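Local coordinates for protein type II restriction enzyme BsoBI (Geobacillus stearothermophilus, PDB 1DC1) that cuts double-stranded DNA at the degenerate sequence 5'-CYCGRG-3', cleaving after the first C, and works as a homodimer, at residues Ala149-Asp161 against Lys166-Tyr178. Numbering follows the deposited sequence. Where two conformers were deposited one is given.
Sequences ALDIANIPYKWLD and KYTNWMDKPEDDY. With nucleotides of chain B.
With CG of L160 anti to its backbone N (chi1 -160°) and that of W170 anti to its carbonyl carbon (chi1 -75°), the leucine's branched end meets the indole: CD1 of L160 sits over one face, 3.7 Å from the centroid of the five-membered ring of W170. A broad indole suits this place, since one face takes the leucine while its rim reaches K158 O. Replacing W170 by an alanine would probably leave L160 without its CH-pi partner and open a gap beside M199. Y157 has CG between its backbone N and carbonyl carbon (chi1 65°), which lays the ring beneath K173, whose CB stands 3.7 Å from the ring centroid. The phenol then donates to D177, OH to OD2 2.6 Å, meeting the carboxylate from above its plane. OD2 of D151 also lies 2.6 Å from OD2 of D177, so one of these acids probably holds a proton; R144, salt-bridged to D177, would ease the crowding of charge. W159 and M171 form a hydrogen-bonded antiparallel pair, W159 N to M171 O 2.6 Å and M171 N to W159 O 2.8 Å, and SD of M171 makes an oblique Met-aromatic contact with the indole. Beside K158, D172 supplies the opposite charge, NZ to OD1 2.9 Å. At the connecting loop, Y167 OH donates to OP1 of DT13 of chain B, 2.6 Å away, linking the hairpin to the DNA backbone. Strand 170-172 edges the mixed sheet of this PDDEXK-clan nuclease, pairing with 157-161, which pairs in turn with 184-191, while D151 belongs to the last turn of helix 110-152.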
# COMPACT_ATOMS: atom_id res chain seq x y z
N ALA D 149 16.07 -27.76 1.71
CA ALA D 149 15.32 -28.95 2.09
C ALA D 149 15.59 -30.10 1.08
O ALA D 149 15.73 -31.26 1.49
CB ALA D 149 13.83 -28.65 2.14
N LEU D 150 15.65 -29.80 -0.22
CA LEU D 150 15.91 -30.83 -1.26
C LEU D 150 17.34 -31.32 -1.09
O LEU D 150 17.59 -32.54 -1.13
CB LEU D 150 15.73 -30.28 -2.71
CG LEU D 150 14.28 -29.92 -3.11
CD1 LEU D 150 14.17 -29.07 -4.34
CD2 LEU D 150 13.57 -31.21 -3.33
N ASP D 151 18.27 -30.38 -0.91
CA ASP D 151 19.69 -30.71 -0.74
C ASP D 151 19.88 -31.60 0.48
O ASP D 151 20.55 -32.63 0.39
CB ASP D 151 20.54 -29.46 -0.57
CG ASP D 151 20.59 -28.60 -1.84
OD1 ASP D 151 20.18 -29.09 -2.91
OD2 ASP D 151 21.04 -27.43 -1.75
N ILE D 152 19.32 -31.21 1.62
CA ILE D 152 19.48 -32.00 2.85
C ILE D 152 18.88 -33.42 2.70
O ILE D 152 19.37 -34.39 3.32
CB ILE D 152 18.87 -31.25 4.10
CG1 ILE D 152 19.59 -29.90 4.31
CG2 ILE D 152 19.09 -32.08 5.39
CD1 ILE D 152 18.76 -28.83 4.97
N ALA D 153 17.89 -33.55 1.82
CA ALA D 153 17.24 -34.83 1.58
C ALA D 153 17.88 -35.58 0.42
O ALA D 153 17.41 -36.65 0.03
CB ALA D 153 15.73 -34.60 1.30
N ASN D 154 18.95 -35.01 -0.13
CA ASN D 154 19.65 -35.64 -1.25
C ASN D 154 18.71 -35.84 -2.45
O ASN D 154 18.71 -36.89 -3.09
CB ASN D 154 20.28 -37.00 -0.84
CG ASN D 154 21.19 -37.55 -1.92
OD1 ASN D 154 21.83 -36.78 -2.64
ND2 ASN D 154 21.24 -38.86 -2.08
N ILE D 155 17.91 -34.82 -2.77
CA ILE D 155 16.97 -34.88 -3.90
C ILE D 155 17.40 -33.86 -4.95
O ILE D 155 17.40 -32.66 -4.71
CB ILE D 155 15.52 -34.53 -3.43
CG1 ILE D 155 15.05 -35.56 -2.40
CG2 ILE D 155 14.52 -34.49 -4.61
CD1 ILE D 155 13.73 -35.20 -1.74
N PRO D 156 17.80 -34.33 -6.13
CA PRO D 156 18.19 -33.32 -7.11
C PRO D 156 16.98 -32.51 -7.61
O PRO D 156 15.82 -32.89 -7.44
CB PRO D 156 18.83 -34.13 -8.23
CG PRO D 156 18.36 -35.51 -8.08
CD PRO D 156 17.94 -35.71 -6.64
N TYR D 157 17.26 -31.38 -8.24
CA TYR D 157 16.20 -30.56 -8.77
C TYR D 157 16.72 -29.81 -10.01
O TYR D 157 17.91 -29.85 -10.32
CB TYR D 157 15.70 -29.59 -7.68
CG TYR D 157 16.72 -28.57 -7.21
CD1 TYR D 157 16.92 -27.37 -7.95
CD2 TYR D 157 17.49 -28.79 -6.06
CE1 TYR D 157 17.85 -26.40 -7.56
CE2 TYR D 157 18.43 -27.84 -5.65
CZ TYR D 157 18.61 -26.63 -6.42
OH TYR D 157 19.54 -25.65 -6.04
N LYS D 158 15.79 -29.20 -10.76
CA LYS D 158 16.13 -28.39 -11.91
C LYS D 158 15.59 -27.02 -11.56
O LYS D 158 14.68 -26.92 -10.73
CB LYS D 158 15.43 -28.92 -13.15
CG LYS D 158 15.71 -30.39 -13.38
CD LYS D 158 15.06 -30.87 -14.62
CE LYS D 158 16.00 -30.79 -15.76
NZ LYS D 158 16.73 -32.07 -15.82
N TRP D 159 16.17 -25.98 -12.14
CA TRP D 159 15.70 -24.67 -11.86
C TRP D 159 15.54 -23.84 -13.10
O TRP D 159 16.09 -24.14 -14.15
CB TRP D 159 16.63 -24.00 -10.88
CG TRP D 159 17.93 -23.67 -11.47
CD1 TRP D 159 18.91 -24.54 -11.86
CD2 TRP D 159 18.46 -22.33 -11.68
NE1 TRP D 159 20.02 -23.83 -12.28
CE2 TRP D 159 19.77 -22.48 -12.18
CE3 TRP D 159 17.95 -21.04 -11.48
CZ2 TRP D 159 20.57 -21.38 -12.49
CZ3 TRP D 159 18.74 -19.96 -11.79
CH2 TRP D 159 20.04 -20.13 -12.29
N LEU D 160 14.74 -22.79 -12.97
CA LEU D 160 14.43 -21.88 -14.05
C LEU D 160 14.97 -20.49 -13.69
O LEU D 160 14.67 -19.93 -12.63
CB LEU D 160 12.90 -21.89 -14.30
CG LEU D 160 12.39 -21.40 -15.65
CD1 LEU D 160 12.90 -22.27 -16.82
CD2 LEU D 160 10.89 -21.39 -15.61
N ASP D 161 15.79 -19.97 -14.58
CA ASP D 161 16.44 -18.69 -14.38
C ASP D 161 15.51 -17.53 -14.70
O ASP D 161 15.12 -17.36 -15.86
CB ASP D 161 17.67 -18.66 -15.29
CG ASP D 161 18.68 -17.61 -14.86
OD1 ASP D 161 18.27 -16.52 -14.42
OD2 ASP D 161 19.90 -17.89 -14.98
N LYS D 166 12.17 -16.54 -21.72
CA LYS D 166 11.42 -17.51 -22.48
C LYS D 166 10.86 -18.41 -21.39
O LYS D 166 9.87 -19.09 -21.60
CB LYS D 166 12.30 -18.33 -23.42
CG LYS D 166 13.50 -17.59 -23.99
CD LYS D 166 14.60 -18.61 -24.38
CE LYS D 166 16.05 -18.09 -24.20
NZ LYS D 166 16.24 -16.60 -24.10
N TYR D 167 11.49 -18.40 -20.21
CA TYR D 167 11.08 -19.21 -19.07
C TYR D 167 10.81 -20.62 -19.50
O TYR D 167 9.77 -21.19 -19.16
CB TYR D 167 9.80 -18.70 -18.44
CG TYR D 167 10.00 -17.43 -17.68
CD1 TYR D 167 11.18 -17.19 -16.97
CD2 TYR D 167 8.99 -16.45 -17.66
CE1 TYR D 167 11.37 -16.04 -16.25
CE2 TYR D 167 9.17 -15.28 -16.94
CZ TYR D 167 10.36 -15.08 -16.24
OH TYR D 167 10.56 -13.92 -15.56
N THR D 168 11.74 -21.20 -20.23
CA THR D 168 11.55 -22.56 -20.68
C THR D 168 12.76 -23.44 -20.40
O THR D 168 12.64 -24.65 -20.27
CB THR D 168 11.28 -22.57 -22.21
OG1 THR D 168 10.71 -23.83 -22.58
CG2 THR D 168 12.61 -22.31 -23.01
N ASN D 169 13.94 -22.83 -20.28
CA ASN D 169 15.15 -23.62 -20.08
C ASN D 169 15.41 -24.10 -18.66
O ASN D 169 16.09 -23.44 -17.88
CB ASN D 169 16.37 -22.86 -20.61
CG ASN D 169 17.64 -23.72 -20.64
OD1 ASN D 169 17.61 -24.90 -21.01
ND2 ASN D 169 18.76 -23.11 -20.25
N TRP D 170 14.86 -25.27 -18.33
CA TRP D 170 15.05 -25.83 -16.99
C TRP D 170 16.44 -26.44 -16.85
O TRP D 170 16.76 -27.45 -17.48
CB TRP D 170 13.98 -26.86 -16.70
CG TRP D 170 12.67 -26.21 -16.40
CD1 TRP D 170 11.68 -25.88 -17.31
CD2 TRP D 170 12.17 -25.83 -15.10
NE1 TRP D 170 10.60 -25.33 -16.65
CE2 TRP D 170 10.86 -25.29 -15.30
CE3 TRP D 170 12.69 -25.90 -13.79
CZ2 TRP D 170 10.07 -24.81 -14.21
CZ3 TRP D 170 11.88 -25.42 -12.70
CH2 TRP D 170 10.59 -24.88 -12.93
N MET D 171 17.26 -25.83 -16.01
CA MET D 171 18.62 -26.31 -15.83
C MET D 171 18.79 -27.17 -14.60
O MET D 171 18.06 -27.04 -13.62
CB MET D 171 19.63 -25.14 -15.76
CG MET D 171 19.38 -24.04 -16.78
SD MET D 171 20.24 -22.52 -16.42
CE MET D 171 21.82 -23.08 -16.31
N ASP D 172 19.79 -28.05 -14.68
CA ASP D 172 20.09 -28.88 -13.53
C ASP D 172 20.79 -28.06 -12.45
O ASP D 172 21.55 -27.10 -12.73
CB ASP D 172 20.95 -30.08 -13.91
CG ASP D 172 20.18 -31.14 -14.65
OD1 ASP D 172 19.12 -31.63 -14.18
OD2 ASP D 172 20.67 -31.49 -15.73
N LYS D 173 20.50 -28.42 -11.22
CA LYS D 173 21.08 -27.77 -10.08
C LYS D 173 22.60 -27.81 -10.22
O LYS D 173 23.15 -28.83 -10.63
CB LYS D 173 20.65 -28.53 -8.83
CG LYS D 173 21.50 -28.36 -7.62
CD LYS D 173 21.51 -29.63 -6.84
CE LYS D 173 22.33 -29.44 -5.60
NZ LYS D 173 23.78 -29.46 -5.86
N PRO D 174 23.30 -26.70 -9.92
CA PRO D 174 24.76 -26.69 -10.02
C PRO D 174 25.30 -27.45 -8.79
O PRO D 174 24.55 -27.63 -7.83
CB PRO D 174 25.09 -25.22 -9.96
CG PRO D 174 23.98 -24.64 -9.13
CD PRO D 174 22.77 -25.39 -9.51
N GLU D 175 26.58 -27.88 -8.80
CA GLU D 175 27.19 -28.60 -7.64
C GLU D 175 27.02 -27.84 -6.30
O GLU D 175 26.68 -28.43 -5.26
CB GLU D 175 28.69 -28.86 -7.88
CG GLU D 175 29.31 -29.76 -6.84
CD GLU D 175 28.58 -31.07 -6.71
OE1 GLU D 175 28.34 -31.71 -7.76
OE2 GLU D 175 28.24 -31.45 -5.57
N ASP D 176 27.31 -26.55 -6.34
CA ASP D 176 27.11 -25.69 -5.19
C ASP D 176 26.01 -24.71 -5.60
O ASP D 176 26.23 -23.83 -6.44
CB ASP D 176 28.39 -24.93 -4.84
CG ASP D 176 28.26 -24.16 -3.54
OD1 ASP D 176 27.13 -23.99 -3.01
OD2 ASP D 176 29.30 -23.72 -3.03
N ASP D 177 24.83 -24.86 -5.03
CA ASP D 177 23.75 -23.95 -5.36
C ASP D 177 23.72 -22.69 -4.45
O ASP D 177 22.68 -22.04 -4.27
CB ASP D 177 22.42 -24.74 -5.41
CG ASP D 177 21.94 -25.18 -4.04
OD1 ASP D 177 22.38 -24.58 -3.03
OD2 ASP D 177 21.09 -26.10 -3.97
N TYR D 178 24.87 -22.33 -3.90
CA TYR D 178 24.99 -21.13 -3.10
C TYR D 178 24.34 -19.96 -3.85
O TYR D 178 24.69 -19.68 -5.02
CB TYR D 178 26.45 -20.82 -2.88
CG TYR D 178 26.69 -19.63 -2.01
CD1 TYR D 178 26.87 -18.36 -2.56
CD2 TYR D 178 26.80 -19.79 -0.63
CE1 TYR D 178 27.16 -17.27 -1.75
CE2 TYR D 178 27.09 -18.70 0.20
CZ TYR D 178 27.28 -17.44 -0.36
OH TYR D 178 27.58 -16.37 0.48
P DT B 13 8.61 -10.99 -15.76
OP1 DT B 13 10.00 -11.42 -15.43
OP2 DT B 13 8.37 -10.20 -17.02
O5' DT B 13 7.68 -12.30 -15.78
O HOH W 1 23.04 -24.75 -13.45
O HOH W 2 16.13 -21.04 -17.39